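Local coordinates for protein BIFUNCTIONAL PROTEIN Proline utilization A (PutA) (Corynebacterium freiburgense, PDB 5UX5) that oxidises proline to glutamate in two steps, with an FAD-dependent proline dehydrogenase and an NAD-dependent aldehyde dehydrogenase joined in one chain, at residues E370-A382 and V389-P401. Residues are numbered along the deposited sequence; the frame is centred on the assembly and turned at random.
With FAD (flavin-adenine dinucleotide), chain E.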
# COMPACT_ATOMS: atom_id res chain seq x y z
N GLU A 370 3.60 6.06 47.01
CA GLU A 370 2.64 4.95 46.90
C GLU A 370 1.28 5.39 46.38
O GLU A 370 0.56 4.59 45.77
CB GLU A 370 2.45 4.26 48.26
CG GLU A 370 3.69 3.57 48.83
CD GLU A 370 4.44 4.42 49.85
OE1 GLU A 370 5.12 3.81 50.70
OE2 GLU A 370 4.34 5.67 49.81
N THR A 371 0.88 6.63 46.62
CA THR A 371 -0.40 7.12 46.15
C THR A 371 -0.38 7.54 44.68
O THR A 371 -1.37 8.10 44.18
CB THR A 371 -0.87 8.28 47.03
OG1 THR A 371 0.10 9.34 46.98
CG2 THR A 371 -1.07 7.78 48.46
N GLN A 372 0.71 7.30 43.97
CA GLN A 372 0.71 7.49 42.53
C GLN A 372 0.77 6.17 41.78
O GLN A 372 0.83 6.19 40.55
CB GLN A 372 1.89 8.37 42.10
CG GLN A 372 1.56 9.84 42.03
CD GLN A 372 1.54 10.48 43.39
OE1 GLN A 372 2.52 10.37 44.14
NE2 GLN A 372 0.42 11.11 43.75
N LEU A 373 0.76 5.03 42.47
CA LEU A 373 0.98 3.75 41.83
C LEU A 373 -0.29 2.92 41.91
O LEU A 373 -0.67 2.46 42.99
CB LEU A 373 2.14 3.01 42.48
CG LEU A 373 2.51 1.64 41.91
CD1 LEU A 373 3.04 1.79 40.49
CD2 LEU A 373 3.53 0.98 42.79
N ASP A 374 -0.89 2.69 40.75
CA ASP A 374 -1.87 1.64 40.54
C ASP A 374 -1.19 0.59 39.67
O ASP A 374 -0.28 0.92 38.92
CB ASP A 374 -3.12 2.18 39.85
CG ASP A 374 -3.79 3.32 40.62
OD1 ASP A 374 -3.68 3.36 41.86
OD2 ASP A 374 -4.42 4.19 39.97
N VAL A 375 -1.61 -0.67 39.80
CA VAL A 375 -1.15 -1.75 38.93
C VAL A 375 -2.33 -2.24 38.11
O VAL A 375 -3.39 -2.56 38.66
CB VAL A 375 -0.54 -2.92 39.72
CG1 VAL A 375 -0.33 -4.12 38.81
CG2 VAL A 375 0.76 -2.50 40.40
N GLU A 376 -2.16 -2.32 36.79
CA GLU A 376 -3.23 -2.73 35.90
C GLU A 376 -2.88 -4.08 35.28
O GLU A 376 -1.77 -4.26 34.79
CB GLU A 376 -3.50 -1.65 34.86
CG GLU A 376 -3.65 -0.22 35.47
CD GLU A 376 -4.25 0.80 34.50
OE1 GLU A 376 -4.45 1.98 34.89
OE2 GLU A 376 -4.51 0.40 33.34
N MET A 377 -3.82 -5.03 35.35
CA MET A 377 -3.62 -6.43 34.95
C MET A 377 -4.80 -6.93 34.13
O MET A 377 -5.79 -6.22 33.92
CB MET A 377 -3.38 -7.33 36.17
CG MET A 377 -2.00 -7.15 36.87
SD MET A 377 -1.73 -8.11 38.39
CE MET A 377 -1.22 -9.70 37.77
N LEU A 378 -4.70 -8.18 33.65
CA LEU A 378 -5.74 -8.81 32.84
C LEU A 378 -6.73 -9.56 33.72
O LEU A 378 -6.34 -10.46 34.47
CB LEU A 378 -5.14 -9.77 31.83
CG LEU A 378 -4.48 -8.97 30.73
CD1 LEU A 378 -3.80 -9.93 29.80
CD2 LEU A 378 -5.56 -8.15 30.03
N GLN A 379 -8.00 -9.18 33.61
CA GLN A 379 -9.01 -9.75 34.49
C GLN A 379 -9.11 -11.24 34.27
O GLN A 379 -9.41 -11.69 33.17
CB GLN A 379 -10.37 -9.09 34.27
CG GLN A 379 -11.38 -9.42 35.33
CD GLN A 379 -12.19 -10.61 34.95
OE1 GLN A 379 -12.37 -10.87 33.76
NE2 GLN A 379 -12.69 -11.35 35.93
N GLY A 380 -8.86 -12.00 35.32
CA GLY A 380 -8.99 -13.43 35.28
C GLY A 380 -7.74 -14.18 34.90
O GLY A 380 -7.69 -15.40 35.10
N MET A 381 -6.71 -13.50 34.39
CA MET A 381 -5.51 -14.21 33.96
C MET A 381 -4.80 -14.90 35.13
O MET A 381 -4.85 -16.13 35.24
CB MET A 381 -4.55 -13.25 33.25
N ALA A 382 -4.19 -14.12 36.04
CA ALA A 382 -3.35 -14.67 37.11
C ALA A 382 -3.88 -14.26 38.48
O ALA A 382 -3.29 -13.41 39.15
CB ALA A 382 -1.90 -14.19 36.97
N VAL A 389 -0.33 -9.06 44.72
CA VAL A 389 -0.01 -7.69 44.33
C VAL A 389 -0.94 -6.71 45.02
O VAL A 389 -0.51 -5.68 45.53
CB VAL A 389 -0.07 -7.55 42.80
CG1 VAL A 389 0.28 -6.12 42.42
CG2 VAL A 389 0.89 -8.54 42.13
N ARG A 390 -2.24 -7.02 45.04
CA ARG A 390 -3.21 -6.10 45.63
C ARG A 390 -2.85 -5.76 47.06
O ARG A 390 -2.86 -4.59 47.46
CB ARG A 390 -4.63 -6.69 45.56
CG ARG A 390 -5.71 -5.64 45.85
CD ARG A 390 -7.07 -6.27 46.14
NE ARG A 390 -6.96 -7.32 47.14
CZ ARG A 390 -7.08 -7.12 48.45
NH1 ARG A 390 -7.33 -5.91 48.92
NH2 ARG A 390 -6.96 -8.15 49.29
N GLN A 391 -2.53 -6.78 47.87
CA GLN A 391 -2.18 -6.52 49.26
C GLN A 391 -0.98 -5.58 49.39
O GLN A 391 -0.87 -4.85 50.38
CB GLN A 391 -1.93 -7.83 50.00
CG GLN A 391 -3.18 -8.68 50.15
CD GLN A 391 -2.88 -10.05 50.69
OE1 GLN A 391 -1.71 -10.44 50.82
NE2 GLN A 391 -3.93 -10.80 51.03
N ALA A 392 -0.07 -5.58 48.42
CA ALA A 392 1.07 -4.66 48.50
C ALA A 392 0.71 -3.28 48.00
O ALA A 392 0.85 -2.29 48.71
CB ALA A 392 2.26 -5.21 47.71
N VAL A 393 0.20 -3.21 46.76
CA VAL A 393 0.05 -1.93 46.08
C VAL A 393 -1.26 -1.21 46.38
O VAL A 393 -1.34 -0.00 46.14
CB VAL A 393 0.19 -2.09 44.56
CG1 VAL A 393 1.57 -2.67 44.18
CG2 VAL A 393 -0.95 -2.95 44.01
N GLY A 394 -2.27 -1.91 46.90
CA GLY A 394 -3.59 -1.31 47.10
C GLY A 394 -4.56 -1.36 45.92
O GLY A 394 -5.53 -2.12 45.93
N THR A 395 -4.30 -0.55 44.89
CA THR A 395 -5.18 -0.42 43.74
C THR A 395 -4.73 -1.37 42.63
O THR A 395 -3.60 -1.26 42.12
CB THR A 395 -5.17 1.02 43.21
OG1 THR A 395 -5.42 1.94 44.28
CG2 THR A 395 -6.23 1.21 42.12
N VAL A 396 -5.61 -2.27 42.23
CA VAL A 396 -5.36 -3.11 41.07
C VAL A 396 -6.56 -3.00 40.15
O VAL A 396 -7.71 -3.19 40.57
CB VAL A 396 -5.09 -4.56 41.49
CG1 VAL A 396 -5.12 -5.49 40.28
CG2 VAL A 396 -3.76 -4.63 42.19
N ILE A 397 -6.31 -2.66 38.89
CA ILE A 397 -7.37 -2.38 37.93
C ILE A 397 -7.34 -3.44 36.85
O ILE A 397 -6.35 -3.56 36.10
CB ILE A 397 -7.22 -0.98 37.33
CG1 ILE A 397 -7.07 0.03 38.48
CG2 ILE A 397 -8.42 -0.66 36.46
CD1 ILE A 397 -6.45 1.33 38.05
N LEU A 398 -8.41 -4.22 36.77
CA LEU A 398 -8.46 -5.38 35.88
C LEU A 398 -9.07 -5.02 34.53
O LEU A 398 -10.18 -4.49 34.45
CB LEU A 398 -9.25 -6.51 36.53
CG LEU A 398 -8.59 -7.08 37.78
CD1 LEU A 398 -9.37 -8.28 38.29
CD2 LEU A 398 -7.13 -7.44 37.51
N TYR A 399 -8.33 -5.33 33.46
CA TYR A 399 -8.84 -5.14 32.11
C TYR A 399 -10.07 -6.01 31.92
O TYR A 399 -10.02 -7.22 32.09
CB TYR A 399 -7.75 -5.48 31.09
CG TYR A 399 -8.23 -5.41 29.66
CD1 TYR A 399 -8.35 -4.19 28.99
CD2 TYR A 399 -8.60 -6.56 28.97
CE1 TYR A 399 -8.83 -4.14 27.68
CE2 TYR A 399 -9.07 -6.50 27.67
CZ TYR A 399 -9.18 -5.30 27.03
OH TYR A 399 -9.64 -5.29 25.73
N THR A 400 -11.20 -5.39 31.61
CA THR A 400 -12.44 -6.14 31.42
C THR A 400 -13.02 -5.86 30.04
O THR A 400 -13.60 -4.77 29.83
CB THR A 400 -13.45 -5.81 32.52
OG1 THR A 400 -12.88 -6.13 33.79
CG2 THR A 400 -14.74 -6.58 32.35
N PRO A 401 -12.93 -6.80 29.09
CA PRO A 401 -13.47 -6.57 27.75
C PRO A 401 -14.96 -6.84 27.72
O PRO A 401 -15.46 -7.82 28.29
CB PRO A 401 -12.73 -7.59 26.88
CG PRO A 401 -12.30 -8.67 27.83
CD PRO A 401 -12.51 -8.20 29.27
PA FAD E . 6.54 -9.52 28.95
O1A FAD E . 6.83 -10.98 28.47
O2A FAD E . 7.42 -8.90 29.93
O5B FAD E . 6.54 -8.44 27.93
C5B FAD E . 6.17 -8.73 26.59
C4B FAD E . 6.33 -7.47 25.76
O4B FAD E . 7.67 -7.28 25.39
C3B FAD E . 5.56 -7.51 24.48
O3B FAD E . 4.22 -7.21 24.57
C2B FAD E . 6.30 -6.53 23.64
O2B FAD E . 5.80 -5.25 23.79
C1B FAD E . 7.72 -6.70 24.11
N9A FAD E . 8.52 -7.52 23.22
C8A FAD E . 8.56 -8.91 23.19
N7A FAD E . 9.40 -9.32 22.22
C5A FAD E . 9.97 -8.23 21.57
C6A FAD E . 10.90 -8.07 20.52
N6A FAD E . 11.51 -9.19 19.81
N1A FAD E . 11.24 -6.83 20.14
C2A FAD E . 10.69 -5.74 20.75
N3A FAD E . 9.78 -5.86 21.77
C4A FAD E . 9.41 -7.07 22.20
N1 FAD E . -0.90 -2.74 24.85
C2 FAD E . -0.98 -1.58 24.00
O2 FAD E . -0.17 -1.51 22.89
N3 FAD E . -1.93 -0.58 24.27
C4 FAD E . -2.78 -0.66 25.38
O4 FAD E . -3.69 0.34 25.64
C4X FAD E . -2.59 -1.77 26.36
N5 FAD E . -3.27 -1.82 27.57
C5X FAD E . -3.04 -2.86 28.49
C6 FAD E . -3.73 -2.91 29.72
C7 FAD E . -3.47 -3.96 30.60
C7M FAD E . -4.20 -4.05 31.91
C8 FAD E . -2.54 -4.92 30.31
C8M FAD E . -2.27 -6.04 31.26
C9 FAD E . -1.86 -4.87 29.10
C9A FAD E . -2.10 -3.84 28.21
N10 FAD E . -1.37 -3.82 26.98
C10 FAD E . -1.60 -2.79 26.05
C1' FAD E . -0.42 -4.90 26.68
C2' FAD E . 1.04 -4.64 26.95
O2' FAD E . 1.49 -3.68 26.07
C3' FAD E . 1.78 -5.98 26.81
O3' FAD E . 1.67 -6.39 25.50
C4' FAD E . 1.34 -7.15 27.69
O4' FAD E . 0.75 -6.76 28.87
C5' FAD E . 2.46 -8.20 27.94
O5' FAD E . 3.73 -7.68 28.32
P FAD E . 4.40 -7.91 29.77
O1P FAD E . 4.96 -6.64 30.53
O2P FAD E . 3.25 -8.76 30.44
O3P FAD E . 5.29 -9.27 29.69
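Glu-376 OE1 is gripped by Lys-294 NZ in a salt bridge and by the hydroxyl of Tyr-185, and it lies 3.8 Å from Ile-397 CD1 on the neighbouring strand. Strands 373-378 and 396-401 run parallel in the proline dehydrogenase barrel, a TIM-barrel relative; they belong to one beta-alpha-beta unit, and the chain passes between them through helix 383-393. Met-377 O accepts the N-H of Tyr-399 at 2.7 Å, an almost straight bond (175° at the hydrogen). The ladder continues with Met-377 N to Ile-397 O, Ile-397 N to Val-375 O at 2.9 Å, and Val-375 N to Thr-395 O at 3.1 Å.

On the face turned to the helix, Val-375 directs CG2 at both methyls of Val-393, 3.9 Å from CG1, and the two side chains cross at about a right angle. Val-389, one turn earlier in the helix, brings its CG1 to Val-375 CG2 (4.2 Å). Further along this face Leu-398 CD2 rests on Met-377 CB.

The other face carries Glu-376, Ile-397, Leu-378 and Tyr-399. With CG beside the backbone N (chi1 -49°) and the chain extended beyond it, Glu-376 lies along Ile-397 and carries its carboxylate past CD1; OE2 is bridged to Arg-296. Asp-374, paired with Arg-346 and Lys-294, touches Ile-397 CD1 with its CB, the two side chains crossing obliquely.

At the C-terminal end of strand 373-378, Glu-376, Met-377, Leu-378 and Tyr-399 line the flavin pocket. The dimethyl edge of the FAD isoalloxazine abuts the strands, C7M 3.4 Å from Met-377 O, while C8M packs against Leu-378 CG. Tyr-399, whose hydroxyl bonds to Asn-155, points the same way as Leu-378, and Leu-378 CD2 sits obliquely to its ring, 3.6 Å from Tyr-399 CD2.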